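Local coordinates for protein glutaredoxin 2 (Salmonella enterica subsp. enterica serovar Typhimurium, PDB 3IR4) that binds glutathione and, as a glutaredoxin built on the glutathione S-transferase fold, probably uses it to reduce disulfides, at residues Asn165-Asn168 with Asp174-His177; Asn97-Gln102 with Gly151-Leu156; Tyr71-Asn74 with Leu80-Gly83. All coordinates share one frame; numbering follows the deposited sequence.

Contact 1: residues Asn165-Asn168 with Asp174-His177; sequences NAVN and DDIH. With SO4 (sulfate ion), chain F.
The amide of Asn168 and the carboxylate of Asp174 stand almost perpendicular, their planes 83° apart. Asp174 OD2 lies in the amide plane, 2.8 Å from Asn168 ND2, while the ND2 reaches that oxygen on its anti side, tilted 28° from the carboxylate plane. An amide suits this place because the same ND2 also donates to the Lys84 carbonyl; Asp174, a carboxylate, takes Arg85 as a salt-bridge partner and Asn86 N as a further donor. The His177 ring has a sulfate oxygen in its plane at the edge: NE2 donates to O3, 2.9 Å away, and Arg85 holds the ion as well. The sulfate probably comes from the crystallisation liquor.

Asp175 is a second buried acid. Its OD1 receives Val167 N at 2.8 Å on the syn lone pair and also bonds the Tyr200 hydroxyl. OD2 receives Ser172 N, and a water hydrogen-bonded to OD2 at 2.7 Å accepts from Asn168 N. Ser172 and Asp175 show the pattern of an N-capping box at the start of helix 173-185, although Ser172 OG takes Asp174 N, one residue earlier than in the classic form; it resembles the capping box known from this fold. Val167, with CG1 between its backbone N and carbonyl carbon (chi1 63°), lays that methyl 3.6 Å from Asp174 CB, an apolar cover beside the acids.

The loop 165-168 is thus fastened to the first turn of helix 173-185, with Ile89 of helix 87-97 against Val167, Asn168 and Asp174, and Tyr200 of helix 195-208 against Val167.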
loop_
_atom_site.group_PDB
_atom_site.type_symbol
_atom_site.label_atom_id
_atom_site.label_comp_id
_atom_site.label_asym_id
_atom_site.label_seq_id
_atom_site.Cartn_x
_atom_site.Cartn_y
_atom_site.Cartn_z
ATOM N N ASN A 165 11.342 -12.283 -4.342
ATOM C CA ASN A 165 10.618 -12.609 -3.124
ATOM C C ASN A 165 11.227 -11.979 -1.885
ATOM O O ASN A 165 10.794 -12.278 -0.768
ATOM C CB ASN A 165 10.414 -14.125 -2.947
ATOM C CG ASN A 165 11.709 -14.882 -2.834
ATOM O OD1 ASN A 165 12.743 -14.435 -3.308
ATOM N ND2 ASN A 165 11.648 -16.084 -2.278
ATOM N N ALA A 166 12.207 -11.097 -2.056
ATOM C CA ALA A 166 12.843 -10.402 -0.926
ATOM C C ALA A 166 13.795 -9.350 -1.443
ATOM O O ALA A 166 14.824 -9.669 -2.031
ATOM C CB ALA A 166 13.594 -11.368 -0.020
ATOM N N VAL A 167 13.482 -8.092 -1.183
ATOM C CA VAL A 167 14.304 -7.003 -1.724
ATOM C C VAL A 167 15.763 -7.078 -1.288
ATOM O O VAL A 167 16.659 -6.738 -2.056
ATOM C CB VAL A 167 13.658 -5.606 -1.469
ATOM C CG1 VAL A 167 13.541 -5.305 0.001
ATOM C CG2 VAL A 167 14.422 -4.515 -2.194
ATOM N N ASN A 168 16.001 -7.556 -0.074
ATOM C CA ASN A 168 17.369 -7.694 0.436
ATOM C C ASN A 168 17.869 -9.128 0.491
ATOM O O ASN A 168 18.979 -9.345 0.986
ATOM C CB ASN A 168 17.477 -7.021 1.809
ATOM C CG ASN A 168 17.032 -5.563 1.785
ATOM O OD1 ASN A 168 17.219 -4.868 0.792
ATOM N ND2 ASN A 168 16.353 -5.144 2.823
ATOM N N ASP A 174 11.705 -3.883 4.785
ATOM C CA ASP A 174 11.823 -3.146 3.524
ATOM C C ASP A 174 10.823 -3.634 2.495
ATOM O O ASP A 174 10.320 -2.844 1.704
ATOM C CB ASP A 174 13.240 -3.205 2.952
ATOM C CG ASP A 174 14.251 -2.363 3.735
ATOM O OD1 ASP A 174 13.845 -1.508 4.551
ATOM O OD2 ASP A 174 15.466 -2.547 3.458
ATOM N N ASP A 175 10.516 -4.925 2.477
ATOM C CA ASP A 175 9.490 -5.466 1.581
ATOM C C ASP A 175 8.112 -4.913 1.923
ATOM O O ASP A 175 7.296 -4.611 1.051
ATOM C CB ASP A 175 9.464 -6.990 1.634
ATOM C CG ASP A 175 10.741 -7.585 1.130
ATOM O OD1 ASP A 175 10.959 -7.492 -0.096
ATOM O OD2 ASP A 175 11.542 -8.102 1.932
ATOM N N ILE A 176 7.847 -4.821 3.228
ATOM C CA ILE A 176 6.586 -4.303 3.721
ATOM C C ILE A 176 6.404 -2.854 3.251
ATOM O O ILE A 176 5.320 -2.451 2.854
ATOM C CB ILE A 176 6.495 -4.409 5.252
ATOM C CG1 ILE A 176 6.637 -5.877 5.716
ATOM C CG2 ILE A 176 5.210 -3.780 5.732
ATOM C CD1 ILE A 176 5.531 -6.825 5.261
ATOM N N HIS A 177 7.458 -2.056 3.284
ATOM C CA HIS A 177 7.360 -0.661 2.841
ATOM C C HIS A 177 7.408 -0.507 1.324
ATOM O O HIS A 177 6.792 0.417 0.781
ATOM C CB HIS A 177 8.434 0.198 3.509
ATOM C CG HIS A 177 8.254 0.332 4.971
ATOM N ND1 HIS A 177 7.117 0.857 5.540
ATOM C CD2 HIS A 177 9.056 -0.047 5.991
ATOM C CE1 HIS A 177 7.250 0.829 6.853
ATOM N NE2 HIS A 177 8.416 0.283 7.150
HETATM S S SO4 F . 10.124 1.143 10.391
HETATM O O1 SO4 F . 11.156 0.420 11.171
HETATM O O2 SO4 F . 10.847 1.769 9.264
HETATM O O3 SO4 F . 9.159 0.144 9.927
HETATM O O4 SO4 F . 9.555 2.176 11.244
HETATM O O HOH W 1 14.186 -7.919 2.234
#

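Contact 2: residues Asn97-Gln102 with Gly151-Leu156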
loop_
_atom_site.group_PDB
_atom_site.type_symbol
_atom_site.label_atom_id
_atom_site.label_comp_id
_atom_site.label_asym_id
_atom_site.label_seq_id
_atom_site.Cartn_x
_atom_site.Cartn_y
_atom_site.Cartn_z
ATOM N N ASN A 97 8.468 8.547 -2.174
ATOM C CA ASN A 97 7.241 8.883 -1.459
ATOM C C ASN A 97 7.074 10.379 -1.304
ATOM O O ASN A 97 5.964 10.849 -1.095
ATOM C CB ASN A 97 7.136 8.169 -0.115
ATOM C CG ASN A 97 6.662 6.726 -0.257
ATOM O OD1 ASN A 97 5.664 6.439 -0.922
ATOM N ND2 ASN A 97 7.333 5.817 0.430
ATOM N N GLY A 98 8.148 11.137 -1.430
ATOM C CA GLY A 98 8.080 12.570 -1.356
ATOM C C GLY A 98 7.369 13.240 -2.522
ATOM O O GLY A 98 6.838 14.335 -2.330
ATOM N N TYR A 99 7.357 12.626 -3.713
ATOM C CA TYR A 99 6.679 13.216 -4.900
ATOM C C TYR A 99 5.588 12.344 -5.526
ATOM O O TYR A 99 4.768 12.846 -6.291
ATOM C CB TYR A 99 7.648 13.605 -6.027
ATOM C CG TYR A 99 8.333 12.484 -6.744
ATOM C CD1 TYR A 99 9.567 12.012 -6.326
ATOM C CD2 TYR A 99 7.739 11.861 -7.840
ATOM C CE1 TYR A 99 10.225 10.972 -7.010
ATOM C CE2 TYR A 99 8.359 10.827 -8.508
ATOM C CZ TYR A 99 9.589 10.376 -8.094
ATOM O OH TYR A 99 10.180 9.338 -8.780
ATOM N N VAL A 100 5.557 11.069 -5.198
ATOM C CA VAL A 100 4.726 10.108 -5.908
ATOM C C VAL A 100 3.236 10.389 -5.809
ATOM O O VAL A 100 2.477 9.993 -6.697
ATOM C CB VAL A 100 5.058 8.666 -5.477
ATOM C CG1 VAL A 100 4.474 8.350 -4.111
ATOM C CG2 VAL A 100 4.561 7.660 -6.495
ATOM N N ASN A 101 2.795 11.059 -4.749
ATOM C CA ASN A 101 1.384 11.314 -4.589
ATOM C C ASN A 101 0.849 12.260 -5.668
ATOM O O ASN A 101 -0.365 12.288 -5.872
ATOM C CB ASN A 101 1.032 11.798 -3.208
ATOM C CG ASN A 101 0.748 10.671 -2.266
ATOM O OD1 ASN A 101 0.578 9.533 -2.711
ATOM N ND2 ASN A 101 0.626 10.971 -0.990
ATOM N N GLN A 102 1.719 13.019 -6.347
ATOM C CA GLN A 102 1.249 13.827 -7.461
ATOM C C GLN A 102 0.762 12.942 -8.605
ATOM O O GLN A 102 -0.056 13.379 -9.389
ATOM C CB GLN A 102 2.297 14.803 -7.913
ATOM C CG GLN A 102 2.594 15.849 -6.871
ATOM C CD GLN A 102 3.432 16.994 -7.379
ATOM O OE1 GLN A 102 4.138 16.892 -8.379
ATOM N NE2 GLN A 102 3.364 18.107 -6.680
ATOM N N GLY A 151 10.264 6.585 -13.661
ATOM C CA GLY A 151 11.010 5.645 -14.502
ATOM C C GLY A 151 12.498 5.685 -14.155
ATOM O O GLY A 151 13.163 4.657 -13.997
ATOM N N ASP A 152 13.032 6.889 -14.030
ATOM C CA ASP A 152 14.436 7.052 -13.657
ATOM C C ASP A 152 14.736 6.453 -12.296
ATOM O O ASP A 152 15.724 5.743 -12.142
ATOM C CB ASP A 152 14.830 8.532 -13.664
ATOM C CG ASP A 152 14.877 9.151 -15.061
ATOM O OD1 ASP A 152 14.865 8.412 -16.058
ATOM O OD2 ASP A 152 14.943 10.398 -15.135
ATOM N N ASP A 153 13.891 6.747 -11.321
ATOM C CA ASP A 153 14.085 6.201 -9.987
ATOM C C ASP A 153 13.988 4.675 -9.968
ATOM O O ASP A 153 14.759 4.008 -9.255
ATOM C CB ASP A 153 13.155 6.883 -8.992
ATOM C CG ASP A 153 13.614 8.296 -8.646
ATOM O OD1 ASP A 153 14.827 8.576 -8.750
ATOM O OD2 ASP A 153 12.761 9.120 -8.263
ATOM N N LEU A 154 13.067 4.109 -10.746
ATOM C CA LEU A 154 12.922 2.669 -10.820
ATOM C C LEU A 154 14.172 2.008 -11.398
ATOM O O LEU A 154 14.468 0.870 -11.039
ATOM C CB LEU A 154 11.676 2.246 -11.601
ATOM C CG LEU A 154 10.331 2.533 -10.950
ATOM C CD1 LEU A 154 9.226 2.069 -11.875
ATOM C CD2 LEU A 154 10.165 1.855 -9.588
ATOM N N ARG A 155 14.903 2.683 -12.285
ATOM C CA ARG A 155 16.109 2.071 -12.837
ATOM C C ARG A 155 17.174 1.834 -11.741
ATOM O O ARG A 155 17.903 0.855 -11.802
ATOM C CB ARG A 155 16.672 2.859 -14.021
ATOM C CG ARG A 155 15.796 2.799 -15.270
ATOM C CD ARG A 155 16.504 3.244 -16.524
ATOM N NE ARG A 155 17.180 4.531 -16.351
ATOM C CZ ARG A 155 16.613 5.721 -16.535
ATOM N NH1 ARG A 155 17.327 6.827 -16.347
ATOM N NH2 ARG A 155 15.341 5.819 -16.906
ATOM N N LEU A 156 17.272 2.723 -10.758
ATOM C CA LEU A 156 18.207 2.499 -9.644
ATOM C C LEU A 156 17.662 1.364 -8.777
ATOM O O LEU A 156 18.389 0.470 -8.390
ATOM C CB LEU A 156 18.453 3.768 -8.835
ATOM C CG LEU A 156 19.337 3.581 -7.585
ATOM C CD1 LEU A 156 20.727 3.022 -7.899
ATOM C CD2 LEU A 156 19.464 4.901 -6.827
#
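Tyr99 OH donates a short hydrogen bond, 2.6 Å long, to Asp153 OD2, joining two parts of the all-helical domain of the glutathione S-transferase fold. Tyr99 lies where the chain passes from helix 87-97 towards helix 101-108, and Asp153 sits midway along helix 143-160. The two side chains approach from opposite directions and meet at their polar ends. The hydroxyl comes to OD2 on its anti side, 21° from the carboxylate plane, and the ring and carboxylate planes are turned 46° apart.

A tyrosine fits here because its long, rigid ring carries a donor across to helix 143-160. Its CG is placed between the backbone N and carbonyl carbon (chi1 68°), from where the ring points at that helix. Lys149, one turn before Asp153, makes a cation-pi interaction with the ring, and Ile150 touches the side chain. At the backbone, the Tyr99 carbonyl accepts from Gln102 N at 3.1 Å.

An aspartate on the helix surface can serve two partners, one for each oxygen. While OD2 takes the phenol, OD1 forms a salt bridge with Lys95 of helix 87-97. The negative charge is therefore shared between a cation and a neutral donor, which would be expected to favour the ionised carboxylate. The Asp153 carbonyl accepts from Trp92 NE1, so this residue is held to helix 87-97 through its backbone as well as its side chain. On the tyrosine side, the carboxylate oxygen lies near the ring plane at its edge, with Asp153 OD2 3.4 Å from Tyr99 CE1.

Contact 3: residues Tyr71-Asn74 with Leu80-Gly83; sequences YVDN and LLTG. With SO4 (sulfate ion), chain D.
Two hydrogen bonds carry the contact, both accepted by the carboxylate of Asp73. Leu80 N donates to OD1 at 2.8 Å, in a nearly straight bond (173°), and Leu81 N donates to OD2 at 3.0 Å. Each oxygen is met on its syn side, a little out of the carboxylate plane, so the forked group holds two successive peptide N-H groups and its rotation is fixed. With CG anti to the backbone N (chi1 -165°), Asp73 reaches out from the last turn of helix 65-74 to the returning chain. Aspartate suits the place: short, buried, and with one oxygen for each of two successive amides.

Van der Waals contacts of the leucine carbons flank the carboxylate. Leu81 folds its CB and CG against Asp73 OD2, each 3.4 Å from it, and its side chain also packs on Val69 and His70. Leu80 CB lies 3.7 Å from Asp73 OD1, and its side chain touches Leu24 and Lys25 of helix 13-25.

The bonds close the turn after helix 65-74, the final helix of the thioredoxin-like domain, and so secure the start of the linker leading to the helical domain in this glutathione S-transferase fold.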
loop_
_atom_site.group_PDB
_atom_site.type_symbol
_atom_site.label_atom_id
_atom_site.label_comp_id
_atom_site.label_asym_id
_atom_site.label_seq_id
_atom_site.Cartn_x
_atom_site.Cartn_y
_atom_site.Cartn_z
ATOM N N TYR A 71 2.550 -8.167 14.952
ATOM C CA TYR A 71 1.670 -9.021 15.732
ATOM C C TYR A 71 1.310 -10.280 14.939
ATOM O O TYR A 71 1.442 -11.419 15.401
ATOM C CB TYR A 71 0.410 -8.241 16.108
ATOM C CG TYR A 71 -0.657 -9.109 16.748
ATOM C CD1 TYR A 71 -0.547 -9.537 18.066
ATOM C CD2 TYR A 71 -1.751 -9.537 16.019
ATOM C CE1 TYR A 71 -1.528 -10.355 18.647
ATOM C CE2 TYR A 71 -2.735 -10.346 16.582
ATOM C CZ TYR A 71 -2.621 -10.764 17.894
ATOM O OH TYR A 71 -3.599 -11.562 18.469
ATOM N N VAL A 72 0.838 -10.076 13.714
ATOM C CA VAL A 72 0.409 -11.195 12.893
ATOM C C VAL A 72 1.594 -12.091 12.502
ATOM O O VAL A 72 1.469 -13.281 12.531
ATOM C CB VAL A 72 -0.378 -10.699 11.663
ATOM C CG1 VAL A 72 -0.780 -11.850 10.724
ATOM C CG2 VAL A 72 -1.621 -9.928 12.101
ATOM N N ASP A 73 2.742 -11.524 12.167
ATOM C CA ASP A 73 3.905 -12.327 11.818
ATOM C C ASP A 73 4.368 -13.165 13.020
ATOM O O ASP A 73 4.901 -14.258 12.849
ATOM C CB ASP A 73 5.056 -11.436 11.357
ATOM C CG ASP A 73 6.155 -12.201 10.631
ATOM O OD1 ASP A 73 5.841 -13.196 9.946
ATOM O OD2 ASP A 73 7.331 -11.776 10.753
ATOM N N ASN A 74 4.161 -12.656 14.222
ATOM C CA ASN A 74 4.651 -13.288 15.437
ATOM C C ASN A 74 3.674 -14.218 16.103
ATOM O O ASN A 74 4.055 -14.982 17.001
ATOM C CB ASN A 74 5.105 -12.191 16.410
ATOM C CG ASN A 74 6.298 -11.414 15.899
ATOM O OD1 ASN A 74 6.959 -11.790 14.936
ATOM N ND2 ASN A 74 6.602 -10.303 16.575
ATOM N N LEU A 80 8.193 -14.629 9.517
ATOM C CA LEU A 80 8.837 -14.577 8.210
ATOM C C LEU A 80 9.774 -13.393 8.064
ATOM O O LEU A 80 10.617 -13.408 7.171
ATOM C CB LEU A 80 7.802 -14.531 7.095
ATOM C CG LEU A 80 6.938 -15.769 6.883
ATOM C CD1 LEU A 80 6.143 -15.650 5.590
ATOM C CD2 LEU A 80 7.786 -17.037 6.840
ATOM N N LEU A 81 9.611 -12.348 8.876
ATOM C CA LEU A 81 10.459 -11.158 8.774
ATOM C C LEU A 81 11.777 -11.470 9.487
ATOM O O LEU A 81 11.911 -11.305 10.706
ATOM C CB LEU A 81 9.759 -9.935 9.349
ATOM C CG LEU A 81 8.544 -9.449 8.531
ATOM C CD1 LEU A 81 7.687 -8.521 9.376
ATOM C CD2 LEU A 81 8.989 -8.770 7.256
ATOM N N THR A 82 12.719 -11.987 8.715
ATOM C CA THR A 82 13.982 -12.459 9.263
ATOM C C THR A 82 15.214 -11.775 8.701
ATOM O O THR A 82 16.316 -12.062 9.129
ATOM C CB THR A 82 14.130 -13.984 9.057
ATOM O OG1 THR A 82 14.173 -14.233 7.657
ATOM C CG2 THR A 82 13.035 -14.766 9.760
ATOM N N GLY A 83 15.013 -10.883 7.738
ATOM C CA GLY A 83 16.125 -10.275 7.032
ATOM C C GLY A 83 16.589 -8.923 7.522
ATOM O O GLY A 83 15.849 -8.173 8.132
HETATM S S SO4 D . -3.437 -11.146 22.092
HETATM O O1 SO4 D . -3.151 -12.146 21.057
HETATM O O2 SO4 D . -2.661 -9.899 21.905
HETATM O O3 SO4 D . -4.861 -10.853 22.101
HETATM O O4 SO4 D . -3.130 -11.761 23.393
#

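Followed from the N terminus, the three contacts come in series, none nested in or crossing another. Contact 3 closes a short loop after helix 65-74, where the thioredoxin-like domain gives way to the linker. Contact 2 closes a much longer excursion, 48 residues and mostly helical, and ties the chain just after helix 87-97 to helix 143-160. Contact 1 then closes the loop leading into helix 173-185. Contacts 1 and 3 touch, Ile176 CG1 lying 4.0 Å from Leu81 CD2, so helix 173-185 packs against the linker that follows helix 65-74. Contact 2 touches neither, its centre about 28 Å from that of contact 3 and about 17 Å from that of contact 1.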